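Local coordinates for probable branched-chain-amino-acid aminotransferase (Thermotoga maritima MSB8, PDB 3CSW), which probably catalyses the reversible transfer of amino groups between leucine, isoleucine or valine and 2-oxoglutarate, with pyridoxal 5'-phosphate as cofactor, at residues 32-35 / 36-40; 254-257 / 258-262; 53-56 / 57-61; 134-137 / 138-141. All coordinates share one frame; numbering follows the deposited sequence.

How the contacts relate
Along the chain the order is contact 1, contact 3, contact 4, contact 2. Contacts 1 and 3 come before and after strand 42-49 of the six-stranded antiparallel sheet: helix 31-37 precedes that strand, and helix 56-68 follows the next one, 52-53. Their centres lie about 26 Å apart. Contact 4 falls in the long loop between strand 125-129 and helix 150-156, with its nearest atoms about 10 Å from those of contact 1; both touch the second subunit. Contact 2, in the loop before helix 262-276, lies about 45 Å from contact 1, centre to centre, across the chain's middle. Contact 3 is beside the cofactor, contacts 1 and 4 lie at an interface with the second subunit, and contact 2 is surface packing.

Contact 1 (32-35 / 36-40); sequences SLFE and KSLQG
Residues 32-35 and 36-40 form one continuous run from helix into a type I turn, S37 to G40. K36 N bonds to S32 O at 3.1 Å and S37 N to L33 O at 2.9 Å, both helical i to i+4 steps. L38 N then shifts to E35 O (3.3 Å), keeping only a weak bond to F34 O. G40 is the first residue to leave helical angles; its phi is positive, and at its backbone angles a CB would jam against the carbonyl O of Q39, so glycine suits the site. S37 suits its place because its hydroxyl, with OG between backbone N and carbonyl carbon (chi1 72°), returns to F34 O at 2.7 Å; with an alanine here, F34 O would probably lose this short, buried partner and depend more on the weak amide bond. L38 reaches back so that its CD2 lies 4.3 Å from F34 CE1, an apolar pair close to the second subunit, whose own S37 packs on F34. K36, bent at chi2, brings NZ to Q39 OE1 (3.1 Å). E35, extended beyond CG, gives OE2 to a salt bridge with K99 and a hydrogen bond with Y101 OH, both of the second subunit.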
ATOM      1  N   SER A  32     -20.193  24.134  23.674  1.00 48.49           N
ATOM      2  CA  SER A  32     -18.938  24.146  22.927  1.00 50.05           C
ATOM      3  C   SER A  32     -18.127  22.873  23.182  1.00 48.05           C
ATOM      4  O   SER A  32     -17.471  22.385  22.273  1.00 48.33           O
ATOM      5  CB  SER A  32     -18.111  25.384  23.267  1.00 49.68           C
ATOM      6  OG  SER A  32     -17.840  25.424  24.651  1.00 56.38           O
ATOM      7  N   LEU A  33     -18.176  22.349  24.408  1.00 46.07           N
ATOM      8  CA  LEU A  33     -17.531  21.082  24.728  1.00 45.39           C
ATOM      9  C   LEU A  33     -18.208  19.919  23.981  1.00 42.85           C
ATOM     10  O   LEU A  33     -17.534  19.034  23.460  1.00 40.91           O
ATOM     11  CB  LEU A  33     -17.507  20.825  26.244  1.00 46.48           C
ATOM     12  CG  LEU A  33     -16.760  19.558  26.709  1.00 47.13           C
ATOM     13  CD1 LEU A  33     -16.084  19.771  28.044  1.00 51.18           C
ATOM     14  CD2 LEU A  33     -17.679  18.349  26.794  1.00 51.07           C
ATOM     15  N   PHE A  34     -19.531  19.927  23.923  1.00 41.07           N
ATOM     16  CA  PHE A  34     -20.261  18.903  23.192  1.00 40.10           C
ATOM     17  C   PHE A  34     -19.934  18.933  21.697  1.00 39.09           C
ATOM     18  O   PHE A  34     -19.702  17.883  21.095  1.00 35.49           O
ATOM     19  CB  PHE A  34     -21.774  19.048  23.404  1.00 40.37           C
ATOM     20  CG  PHE A  34     -22.610  18.102  22.567  1.00 39.21           C
ATOM     21  CD1 PHE A  34     -22.544  16.737  22.764  1.00 42.79           C
ATOM     22  CD2 PHE A  34     -23.473  18.582  21.601  1.00 43.19           C
ATOM     23  CE1 PHE A  34     -23.314  15.874  22.002  1.00 41.94           C
ATOM     24  CE2 PHE A  34     -24.238  17.727  20.841  1.00 48.23           C
ATOM     25  CZ  PHE A  34     -24.161  16.369  21.043  1.00 45.02           C
ATOM     26  N   GLU A  35     -19.936  20.119  21.091  1.00 39.42           N
ATOM     27  CA  GLU A  35     -19.660  20.216  19.659  1.00 40.66           C
ATOM     28  C   GLU A  35     -18.241  19.703  19.371  1.00 40.63           C
ATOM     29  O   GLU A  35     -18.028  18.938  18.443  1.00 41.05           O
ATOM     30  CB  GLU A  35     -19.868  21.641  19.139  1.00 39.15           C
ATOM     31  CG  GLU A  35     -19.818  21.737  17.614  1.00 42.27           C
ATOM     32  CD  GLU A  35     -19.960  23.150  17.072  1.00 42.32           C
ATOM     33  OE1 GLU A  35     -19.880  24.119  17.863  1.00 43.55           O
ATOM     34  OE2 GLU A  35     -20.155  23.284  15.837  1.00 42.41           O
ATOM     35  N   LYS A  36     -17.294  20.099  20.207  1.00 40.79           N
ATOM     36  CA  LYS A  36     -15.906  19.691  20.077  1.00 40.82           C
ATOM     37  C   LYS A  36     -15.669  18.193  20.319  1.00 38.50           C
ATOM     38  O   LYS A  36     -14.797  17.589  19.697  1.00 37.92           O
ATOM     39  CB  LYS A  36     -15.054  20.518  21.050  1.00 43.36           C
ATOM     40  CG  LYS A  36     -13.549  20.271  20.975  1.00 49.05           C
ATOM     41  CD  LYS A  36     -12.968  20.715  19.644  1.00 59.70           C
ATOM     42  CE  LYS A  36     -11.486  20.364  19.518  1.00 62.40           C
ATOM     43  NZ  LYS A  36     -10.945  20.804  18.187  1.00 61.00           N
ATOM     44  N   SER A  37     -16.452  17.605  21.217  1.00 35.67           N
ATOM     45  CA  SER A  37     -16.356  16.189  21.550  1.00 35.09           C
ATOM     46  C   SER A  37     -16.793  15.277  20.400  1.00 32.12           C
ATOM     47  O   SER A  37     -16.537  14.085  20.437  1.00 30.74           O
ATOM     48  CB  SER A  37     -17.173  15.874  22.826  1.00 36.10           C
ATOM     49  OG  SER A  37     -18.587  15.918  22.589  1.00 42.19           O
ATOM     50  N   LEU A  38     -17.470  15.838  19.403  1.00 32.81           N
ATOM     51  CA  LEU A  38     -17.872  15.112  18.196  1.00 33.24           C
ATOM     52  C   LEU A  38     -16.652  14.714  17.373  1.00 32.95           C
ATOM     53  O   LEU A  38     -16.724  13.800  16.573  1.00 32.40           O
ATOM     54  CB  LEU A  38     -18.854  15.937  17.350  1.00 33.28           C
ATOM     55  CG  LEU A  38     -20.194  16.326  17.999  1.00 32.44           C
ATOM     56  CD1 LEU A  38     -21.088  17.081  16.997  1.00 23.36           C
ATOM     57  CD2 LEU A  38     -20.927  15.119  18.557  1.00 27.60           C
ATOM     58  N   GLN A  39     -15.531  15.399  17.596  1.00 34.58           N
ATOM     59  CA  GLN A  39     -14.242  15.030  17.010  1.00 36.71           C
ATOM     60  C   GLN A  39     -13.576  13.837  17.704  1.00 34.79           C
ATOM     61  O   GLN A  39     -12.557  13.336  17.217  1.00 33.43           O
ATOM     62  CB  GLN A  39     -13.281  16.230  17.023  1.00 35.56           C
ATOM     63  CG  GLN A  39     -13.835  17.414  16.232  1.00 46.12           C
ATOM     64  CD  GLN A  39     -12.865  18.585  16.081  1.00 45.69           C
ATOM     65  OE1 GLN A  39     -13.205  19.706  16.420  1.00 63.67           O
ATOM     66  NE2 GLN A  39     -11.671  18.327  15.545  1.00 61.13           N
ATOM     67  N   GLY A  40     -14.125  13.424  18.854  1.00 33.38           N
ATOM     68  CA  GLY A  40     -13.644  12.277  19.594  1.00 32.85           C
ATOM     69  C   GLY A  40     -13.061  12.607  20.967  1.00 32.57           C
ATOM     70  O   GLY A  40     -12.529  13.681  21.183  1.00 31.82           O
TER

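Contact 2 (254-257 / 258-262); sequences SFFE and EEPGP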
ATOM      1  N   SER A 254     -14.391 -24.211  12.103  1.00 31.96           N
ATOM      2  CA  SER A 254     -14.410 -24.621  13.504  1.00 33.07           C
ATOM      3  C   SER A 254     -13.048 -25.078  13.976  1.00 32.97           C
ATOM      4  O   SER A 254     -12.372 -25.843  13.285  1.00 33.80           O
ATOM      5  CB  SER A 254     -15.393 -25.787  13.723  1.00 33.97           C
ATOM      6  OG  SER A 254     -16.740 -25.326  13.689  1.00 41.61           O
ATOM      7  N   PHE A 255     -12.669 -24.614  15.168  1.00 32.64           N
ATOM      8  CA  PHE A 255     -11.492 -25.103  15.885  1.00 33.10           C
ATOM      9  C   PHE A 255     -11.852 -26.241  16.851  1.00 33.85           C
ATOM     10  O   PHE A 255     -11.059 -27.155  17.046  1.00 33.68           O
ATOM     11  CB  PHE A 255     -10.826 -23.972  16.670  1.00 31.66           C
ATOM     12  CG  PHE A 255     -10.291 -22.899  15.800  1.00 29.74           C
ATOM     13  CD1 PHE A 255      -9.139 -23.115  15.055  1.00 31.99           C
ATOM     14  CD2 PHE A 255     -10.967 -21.697  15.663  1.00 28.36           C
ATOM     15  CE1 PHE A 255      -8.665 -22.129  14.207  1.00 33.04           C
ATOM     16  CE2 PHE A 255     -10.485 -20.715  14.824  1.00 34.46           C
ATOM     17  CZ  PHE A 255      -9.346 -20.932  14.094  1.00 28.84           C
ATOM     18  N   PHE A 256     -13.025 -26.145  17.474  1.00 33.77           N
ATOM     19  CA  PHE A 256     -13.511 -27.174  18.380  1.00 35.86           C
ATOM     20  C   PHE A 256     -15.026 -27.192  18.475  1.00 38.14           C
ATOM     21  O   PHE A 256     -15.701 -26.270  18.036  1.00 37.45           O
ATOM     22  CB  PHE A 256     -12.882 -27.048  19.781  1.00 34.77           C
ATOM     23  CG  PHE A 256     -13.254 -25.791  20.525  1.00 34.27           C
ATOM     24  CD1 PHE A 256     -14.436 -25.722  21.251  1.00 32.87           C
ATOM     25  CD2 PHE A 256     -12.384 -24.700  20.557  1.00 32.33           C
ATOM     26  CE1 PHE A 256     -14.762 -24.583  21.963  1.00 32.57           C
ATOM     27  CE2 PHE A 256     -12.702 -23.560  21.273  1.00 30.45           C
ATOM     28  CZ  PHE A 256     -13.896 -23.500  21.978  1.00 31.60           C
ATOM     29  N   GLU A 257     -15.539 -28.287  19.036  1.00 45.14           N
ATOM     30  CA  GLU A 257     -16.983 -28.516  19.186  1.00 47.91           C
ATOM     31  C   GLU A 257     -17.453 -28.100  20.570  1.00 47.44           C
ATOM     32  O   GLU A 257     -18.357 -27.275  20.690  1.00 49.83           O
ATOM     33  CB  GLU A 257     -17.323 -29.992  18.928  1.00 50.11           C
ATOM     34  CG  GLU A 257     -16.836 -30.526  17.560  1.00 59.50           C
ATOM     35  CD  GLU A 257     -17.368 -29.702  16.369  1.00 74.87           C
ATOM     36  OE1 GLU A 257     -18.599 -29.455  16.333  1.00 81.48           O
ATOM     37  OE2 GLU A 257     -16.563 -29.302  15.478  1.00 78.89           O
ATOM     38  N   GLU A 258     -16.805 -28.636  21.603  1.00 47.23           N
ATOM     39  CA  GLU A 258     -17.212 -28.402  22.996  1.00 49.57           C
ATOM     40  C   GLU A 258     -16.121 -27.803  23.883  1.00 47.94           C
ATOM     41  O   GLU A 258     -16.360 -26.836  24.603  1.00 48.29           O
ATOM     42  CB  GLU A 258     -17.634 -29.732  23.646  1.00 51.11           C
ATOM     43  CG  GLU A 258     -18.694 -30.556  22.882  1.00 60.34           C
ATOM     44  CD  GLU A 258     -20.120 -30.100  23.150  1.00 69.80           C
ATOM     45  OE1 GLU A 258     -20.343 -28.887  23.392  1.00 74.72           O
ATOM     46  OE2 GLU A 258     -21.019 -30.966  23.110  1.00 73.28           O
ATOM     47  N   GLU A 259     -14.938 -28.406  23.859  1.00 45.73           N
ATOM     48  CA  GLU A 259     -13.870 -28.019  24.772  1.00 44.36           C
ATOM     49  C   GLU A 259     -12.836 -27.149  24.090  1.00 40.42           C
ATOM     50  O   GLU A 259     -12.390 -27.485  23.007  1.00 41.13           O
ATOM     51  CB  GLU A 259     -13.167 -29.268  25.311  1.00 46.31           C
ATOM     52  CG  GLU A 259     -13.969 -30.046  26.340  1.00 56.31           C
ATOM     53  CD  GLU A 259     -14.084 -29.320  27.681  1.00 68.95           C
ATOM     54  OE1 GLU A 259     -13.238 -28.431  27.972  1.00 73.20           O
ATOM     55  OE2 GLU A 259     -15.022 -29.655  28.449  1.00 76.89           O
ATOM     56  N   PRO A 260     -12.453 -26.025  24.717  1.00 36.91           N
ATOM     57  CA  PRO A 260     -11.337 -25.248  24.188  1.00 36.34           C
ATOM     58  C   PRO A 260     -10.072 -26.072  24.174  1.00 34.65           C
ATOM     59  O   PRO A 260      -9.922 -27.000  24.971  1.00 35.60           O
ATOM     60  CB  PRO A 260     -11.189 -24.095  25.184  1.00 35.91           C
ATOM     61  CG  PRO A 260     -12.470 -24.024  25.873  1.00 37.01           C
ATOM     62  CD  PRO A 260     -13.043 -25.393  25.902  1.00 36.51           C
ATOM     63  N   GLY A 261      -9.152 -25.733  23.288  1.00 33.25           N
ATOM     64  CA  GLY A 261      -7.906 -26.472  23.228  1.00 32.32           C
ATOM     65  C   GLY A 261      -7.129 -26.329  24.517  1.00 31.88           C
ATOM     66  O   GLY A 261      -7.402 -25.434  25.338  1.00 31.40           O
ATOM     67  N   PRO A 262      -6.125 -27.184  24.692  1.00 32.33           N
ATOM     68  CA  PRO A 262      -5.352 -27.289  25.939  1.00 31.94           C
ATOM     69  C   PRO A 262      -4.506 -26.085  26.345  1.00 31.07           C
ATOM     70  O   PRO A 262      -4.380 -25.807  27.541  1.00 29.96           O
ATOM     71  CB  PRO A 262      -4.467 -28.523  25.707  1.00 32.95           C
ATOM     72  CG  PRO A 262      -4.418 -28.698  24.220  1.00 32.67           C
ATOM     73  CD  PRO A 262      -5.682 -28.147  23.667  1.00 32.03           C
TER
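F256 and P260 meet across the surface loop that joins strand 253-254 to helix 262-276, a connection without regular structure in which an aromatic ring packs on the residues that follow it. The contact is a CH-pi interaction: P260 CA lies 3.7 Å from the centroid of the F256 ring, only 15° off the ring normal. The proline ring fixes phi and so presents the CA-H, while its CG adds apolar contact with the aromatic ring, 4.2 Å from F256 CZ. E259 O comes over the same face, 3.1 Å from F256 CG, while E258 N lies in the ring plane at the edge. The ring reaches these groups because CG sits between its own backbone N and carbonyl carbon (chi1 65°), which folds it over the residues that follow. E257, E258 and E259 belong on the exposed outside of the bend, where their carboxylates can be hydrated. G261 then takes the N-cap position, and P262 starts the helix, where its missing N-H costs no helical bond. F256 rests against R248, and P260 packs on P246 of strand 243-247. F255 packs on L250 of strand 249-250 and M235 of strand 234-239, and P262 lies against E234, so the loop touches strands of both five-stranded mixed sheets before helix 262-276 begins.

Contact 3 (53-56 / 57-61); sequences PFAA and YKHYT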
ATOM      1  N   PRO A  53      -9.780  -1.575  41.291  1.00 34.06           N
ATOM      2  CA  PRO A  53      -9.453  -1.316  39.868  1.00 34.43           C
ATOM      3  C   PRO A  53      -8.134  -1.944  39.383  1.00 32.62           C
ATOM      4  O   PRO A  53      -7.038  -1.674  39.924  1.00 33.76           O
ATOM      5  CB  PRO A  53      -9.436   0.212  39.752  1.00 33.98           C
ATOM      6  CG  PRO A  53      -9.398   0.737  41.139  1.00 36.62           C
ATOM      7  CD  PRO A  53      -9.847  -0.341  42.092  1.00 34.87           C
ATOM      8  N   PHE A  54      -8.288  -2.781  38.360  1.00 29.51           N
ATOM      9  CA  PHE A  54      -7.224  -3.558  37.770  1.00 29.34           C
ATOM     10  C   PHE A  54      -6.366  -2.775  36.769  1.00 31.14           C
ATOM     11  O   PHE A  54      -6.878  -2.082  35.885  1.00 30.70           O
ATOM     12  CB  PHE A  54      -7.807  -4.785  37.058  1.00 29.19           C
ATOM     13  CG  PHE A  54      -6.754  -5.702  36.481  1.00 29.82           C
ATOM     14  CD1 PHE A  54      -5.886  -6.402  37.328  1.00 29.33           C
ATOM     15  CD2 PHE A  54      -6.621  -5.860  35.110  1.00 30.37           C
ATOM     16  CE1 PHE A  54      -4.921  -7.243  36.806  1.00 27.05           C
ATOM     17  CE2 PHE A  54      -5.649  -6.695  34.580  1.00 29.99           C
ATOM     18  CZ  PHE A  54      -4.797  -7.376  35.419  1.00 32.45           C
ATOM     19  N   ALA A  55      -5.053  -2.946  36.909  1.00 30.75           N
ATOM     20  CA  ALA A  55      -4.060  -2.341  36.031  1.00 30.21           C
ATOM     21  C   ALA A  55      -4.260  -0.849  35.901  1.00 29.63           C
ATOM     22  O   ALA A  55      -4.056  -0.304  34.822  1.00 28.65           O
ATOM     23  CB  ALA A  55      -4.040  -3.025  34.639  1.00 27.69           C
ATOM     24  N   ALA A  56      -4.573  -0.185  37.020  1.00 29.24           N
ATOM     25  CA  ALA A  56      -4.898   1.233  37.008  1.00 29.77           C
ATOM     26  C   ALA A  56      -3.752   2.097  36.468  1.00 31.05           C
ATOM     27  O   ALA A  56      -3.968   2.968  35.618  1.00 32.83           O
ATOM     28  CB  ALA A  56      -5.353   1.702  38.372  1.00 26.48           C
ATOM     29  N   TYR A  57      -2.533   1.835  36.926  1.00 30.92           N
ATOM     30  CA  TYR A  57      -1.364   2.580  36.472  1.00 30.67           C
ATOM     31  C   TYR A  57      -1.095   2.357  34.974  1.00 29.48           C
ATOM     32  O   TYR A  57      -0.811   3.295  34.256  1.00 29.61           O
ATOM     33  CB  TYR A  57      -0.110   2.226  37.306  1.00 32.26           C
ATOM     34  CG  TYR A  57       1.059   3.102  36.931  1.00 33.33           C
ATOM     35  CD1 TYR A  57       1.032   4.467  37.207  1.00 36.76           C
ATOM     36  CD2 TYR A  57       2.161   2.585  36.257  1.00 36.07           C
ATOM     37  CE1 TYR A  57       2.072   5.294  36.829  1.00 35.90           C
ATOM     38  CE2 TYR A  57       3.205   3.404  35.872  1.00 37.83           C
ATOM     39  CZ  TYR A  57       3.159   4.757  36.162  1.00 37.35           C
ATOM     40  OH  TYR A  57       4.199   5.580  35.784  1.00 39.71           O
ATOM     41  N   LYS A  58      -1.198   1.114  34.518  1.00 29.47           N
ATOM     42  CA  LYS A  58      -1.003   0.785  33.113  1.00 30.50           C
ATOM     43  C   LYS A  58      -1.987   1.518  32.211  1.00 31.08           C
ATOM     44  O   LYS A  58      -1.606   2.022  31.156  1.00 33.06           O
ATOM     45  CB  LYS A  58      -1.113  -0.727  32.894  1.00 29.72           C
ATOM     46  CG  LYS A  58       0.056  -1.481  33.504  1.00 32.51           C
ATOM     47  CD  LYS A  58      -0.006  -2.969  33.278  1.00 29.61           C
ATOM     48  CE  LYS A  58       1.303  -3.620  33.717  1.00 32.39           C
ATOM     49  NZ  LYS A  58       1.154  -5.115  33.597  1.00 40.14           N
ATOM     50  N   HIS A  59      -3.248   1.570  32.632  1.00 31.47           N
ATOM     51  CA  HIS A  59      -4.279   2.294  31.891  1.00 31.25           C
ATOM     52  C   HIS A  59      -4.066   3.801  31.925  1.00 32.38           C
ATOM     53  O   HIS A  59      -4.282   4.468  30.934  1.00 35.42           O
ATOM     54  CB  HIS A  59      -5.660   1.942  32.425  1.00 31.43           C
ATOM     55  CG  HIS A  59      -6.156   0.613  31.958  1.00 29.85           C
ATOM     56  ND1 HIS A  59      -6.623   0.413  30.679  1.00 33.69           N
ATOM     57  CD2 HIS A  59      -6.245  -0.584  32.581  1.00 30.31           C
ATOM     58  CE1 HIS A  59      -6.983  -0.850  30.539  1.00 31.41           C
ATOM     59  NE2 HIS A  59      -6.783  -1.472  31.682  1.00 26.83           N
ATOM     60  N   TYR A  60      -3.648   4.334  33.065  1.00 33.85           N
ATOM     61  CA  TYR A  60      -3.318   5.755  33.188  1.00 33.56           C
ATOM     62  C   TYR A  60      -2.206   6.179  32.219  1.00 34.36           C
ATOM     63  O   TYR A  60      -2.288   7.225  31.585  1.00 34.22           O
ATOM     64  CB  TYR A  60      -2.890   6.081  34.625  1.00 32.80           C
ATOM     65  CG  TYR A  60      -2.619   7.552  34.856  1.00 34.11           C
ATOM     66  CD1 TYR A  60      -3.663   8.452  35.070  1.00 32.74           C
ATOM     67  CD2 TYR A  60      -1.325   8.048  34.825  1.00 35.15           C
ATOM     68  CE1 TYR A  60      -3.418   9.811  35.256  1.00 31.51           C
ATOM     69  CE2 TYR A  60      -1.059   9.407  35.007  1.00 32.83           C
ATOM     70  CZ  TYR A  60      -2.103  10.285  35.225  1.00 36.67           C
ATOM     71  OH  TYR A  60      -1.815  11.631  35.424  1.00 37.99           O
ATOM     72  N   THR A  61      -1.153   5.380  32.112  1.00 35.64           N
ATOM     73  CA  THR A  61      -0.038   5.749  31.223  1.00 35.87           C
ATOM     74  C   THR A  61      -0.443   5.647  29.745  1.00 35.82           C
ATOM     75  O   THR A  61       0.049   6.425  28.931  1.00 36.91           O
ATOM     76  CB  THR A  61       1.266   4.957  31.537  1.00 36.54           C
ATOM     77  OG1 THR A  61       1.131   3.606  31.105  1.00 39.20           O
ATOM     78  CG2 THR A  61       1.556   4.987  33.053  1.00 32.85           C
TER
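The imidazole of H59 presents its edge to the preceding turn: CD2 lies 3.1 Å from A55 O and 3.7 Å from F54 O, both near the ring plane. The methyl of A55 touches H59 CD2 (CB to CD2 3.9 Å), and one face of the F54 ring receives the same methyl. Farther along, T61 CG2 lies over one face of the Y57 ring, 3.5 Å above its plane and toward the rim. The H59 ring turns back toward the helix start because its CG stands beside the backbone N and anti to the carbonyl carbon (chi1 -78°). A55 O thus meets H59 twice, through the carbon edge and through H59 N, which bonds to it at 3.0 Å nearly along the C=O axis (N-H...O 163°). Y60 N continues the pattern to A56 O. A55 takes the N-cap position with a positive phi, and its methyl is small enough to touch both the F54 ring and H59 CD2. T61 OG1 turns back to K58 O (3.2 Å), a bond that satisfies the hydroxyl within the helix. K58 sends NZ out to E206 and E280, while H59 ND1 is held by E44, which helps to fix the ring's rotation. This is the N-terminal turn of helix 56-68, entered from edge strand 52-53, and it stands beside the active site: the H59 side chain is about 4 Å from the bound pyridoxal phosphate and about 6 Å from that of K145, the probable cofactor-attachment lysine.

Contact 4 (134-137 / 138-141); sequences RIPD and LSTP
I135 lays its CG2 branch against the side chains of S139 and T140, tightly at S139 CB (3.4 Å) and more easily at T140 CB (3.8 Å). With CG1 beside the backbone N (chi1 -62°), CG2 is the branch that faces S139 and T140; branching at CB gives isoleucine this second arm. The bend is gathered on P136 O, which accepts two amides: T140 N at 3.1 Å, in the carbonyl plane, and S139 N at 3.0 Å, from above it (44° out). A water adds a bridge by donating to I135 O (2.7 Å) and to T140 O (2.6 Å). D137 CA contributes a weaker C-H...O contact to T140 O at 3.5 Å. P136, with its fixed phi, suits the entry to the turn. T140 OG1 bonds to T150 of the second subunit, and S139 OG to R133 O there. If T140 were replaced by a glycine, I135 CG2 would probably lose part of its packing and the hydroxyl of T150 across the interface its partner. Across the interface with the second subunit, I135 and P136 pack against their own counterparts, consistent with a nearby twofold axis. The two bonds to P136 O, with D137, L138 and S139 in helical conformation, make a type I turn nested in an alpha-turn, set in the loop that leads to K145, the probable cofactor-attachment lysine, and on to helix 150-156.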
ATOM      1  N   ARG A 134      -7.474  -2.314   9.283  1.00 28.68           N
ATOM      2  CA  ARG A 134      -6.893  -1.434  10.296  1.00 27.84           C
ATOM      3  C   ARG A 134      -6.175  -0.262   9.621  1.00 27.95           C
ATOM      4  O   ARG A 134      -5.452  -0.462   8.650  1.00 26.36           O
ATOM      5  CB  ARG A 134      -5.921  -2.230  11.154  1.00 29.22           C
ATOM      6  CG  ARG A 134      -5.481  -1.559  12.446  1.00 32.66           C
ATOM      7  CD  ARG A 134      -6.566  -1.706  13.487  1.00 34.45           C
ATOM      8  NE  ARG A 134      -6.077  -1.480  14.838  1.00 38.62           N
ATOM      9  CZ  ARG A 134      -6.339  -0.427  15.609  1.00 37.70           C
ATOM     10  NH1 ARG A 134      -7.086   0.578  15.197  1.00 41.84           N
ATOM     11  NH2 ARG A 134      -5.841  -0.387  16.838  1.00 43.24           N
ATOM     12  N   ILE A 135      -6.381   0.961  10.142  1.00 26.29           N
ATOM     13  CA  ILE A 135      -5.780   2.159   9.556  1.00 25.89           C
ATOM     14  C   ILE A 135      -4.272   2.059   9.753  1.00 27.21           C
ATOM     15  O   ILE A 135      -3.813   1.735  10.870  1.00 28.15           O
ATOM     16  CB  ILE A 135      -6.300   3.493  10.197  1.00 24.47           C
ATOM     17  CG1 ILE A 135      -7.805   3.664   9.970  1.00 23.58           C
ATOM     18  CG2 ILE A 135      -5.498   4.695   9.645  1.00 21.36           C
ATOM     19  CD1 ILE A 135      -8.434   4.895  10.734  1.00 22.51           C
ATOM     20  N   PRO A 136      -3.498   2.312   8.680  1.00 27.20           N
ATOM     21  CA  PRO A 136      -2.046   2.179   8.789  1.00 29.08           C
ATOM     22  C   PRO A 136      -1.428   3.382   9.499  1.00 28.43           C
ATOM     23  O   PRO A 136      -2.036   4.448   9.542  1.00 28.46           O
ATOM     24  CB  PRO A 136      -1.592   2.095   7.318  1.00 27.85           C
ATOM     25  CG  PRO A 136      -2.578   2.913   6.583  1.00 29.20           C
ATOM     26  CD  PRO A 136      -3.901   2.695   7.313  1.00 30.92           C
ATOM     27  N   ASP A 137      -0.224   3.189  10.023  1.00 28.25           N
ATOM     28  CA  ASP A 137       0.531   4.212  10.745  1.00 30.99           C
ATOM     29  C   ASP A 137       0.706   5.548   9.999  1.00 28.23           C
ATOM     30  O   ASP A 137       0.687   6.599  10.624  1.00 27.62           O
ATOM     31  CB  ASP A 137       1.923   3.642  11.164  1.00 36.00           C
ATOM     32  CG  ASP A 137       2.600   4.482  12.253  1.00 50.95           C
ATOM     33  OD1 ASP A 137       1.982   4.738  13.319  1.00 64.29           O
ATOM     34  OD2 ASP A 137       3.766   4.896  12.043  1.00 73.82           O
ATOM     35  N   LEU A 138       0.875   5.531   8.681  1.00 27.84           N
ATOM     36  CA  LEU A 138       0.995   6.791   7.907  1.00 25.42           C
ATOM     37  C   LEU A 138      -0.256   7.678   7.950  1.00 25.84           C
ATOM     38  O   LEU A 138      -0.177   8.875   7.682  1.00 22.36           O
ATOM     39  CB  LEU A 138       1.374   6.528   6.448  1.00 23.78           C
ATOM     40  CG  LEU A 138       2.844   6.253   6.125  1.00 27.50           C
ATOM     41  CD1 LEU A 138       2.958   5.757   4.679  1.00 27.29           C
ATOM     42  CD2 LEU A 138       3.737   7.463   6.374  1.00 26.40           C
ATOM     43  N   SER A 139      -1.391   7.089   8.305  1.00 27.18           N
ATOM     44  CA  SER A 139      -2.672   7.805   8.423  1.00 28.06           C
ATOM     45  C   SER A 139      -3.094   8.131   9.866  1.00 29.10           C
ATOM     46  O   SER A 139      -3.773   9.131  10.116  1.00 31.22           O
ATOM     47  CB  SER A 139      -3.773   6.957   7.772  1.00 26.22           C
ATOM     48  OG  SER A 139      -3.601   6.859   6.377  1.00 27.15           O
ATOM     49  N   THR A 140      -2.772   7.232  10.796  1.00 26.23           N
ATOM     50  CA  THR A 140      -3.149   7.387  12.202  1.00 27.52           C
ATOM     51  C   THR A 140      -2.340   6.393  13.042  1.00 28.80           C
ATOM     52  O   THR A 140      -2.168   5.264  12.619  1.00 29.41           O
ATOM     53  CB  THR A 140      -4.668   7.113  12.439  1.00 28.46           C
ATOM     54  OG1 THR A 140      -5.451   7.978  11.613  1.00 27.30           O
ATOM     55  CG2 THR A 140      -5.063   7.317  13.900  1.00 23.24           C
ATOM     56  N   PRO A 141      -1.838   6.818  14.221  1.00 29.37           N
ATOM     57  CA  PRO A 141      -1.181   5.865  15.086  1.00 28.18           C
ATOM     58  C   PRO A 141      -2.150   4.819  15.604  1.00 29.35           C
ATOM     59  O   PRO A 141      -3.200   5.156  16.143  1.00 28.32           O
ATOM     60  CB  PRO A 141      -0.639   6.714  16.250  1.00 29.98           C
ATOM     61  CG  PRO A 141      -0.763   8.132  15.828  1.00 32.13           C
ATOM     62  CD  PRO A 141      -1.801   8.199  14.755  1.00 29.23           C
TER
HETATM   63  O   HOH W   1      -3.839   3.286  13.048  1.00 24.10           O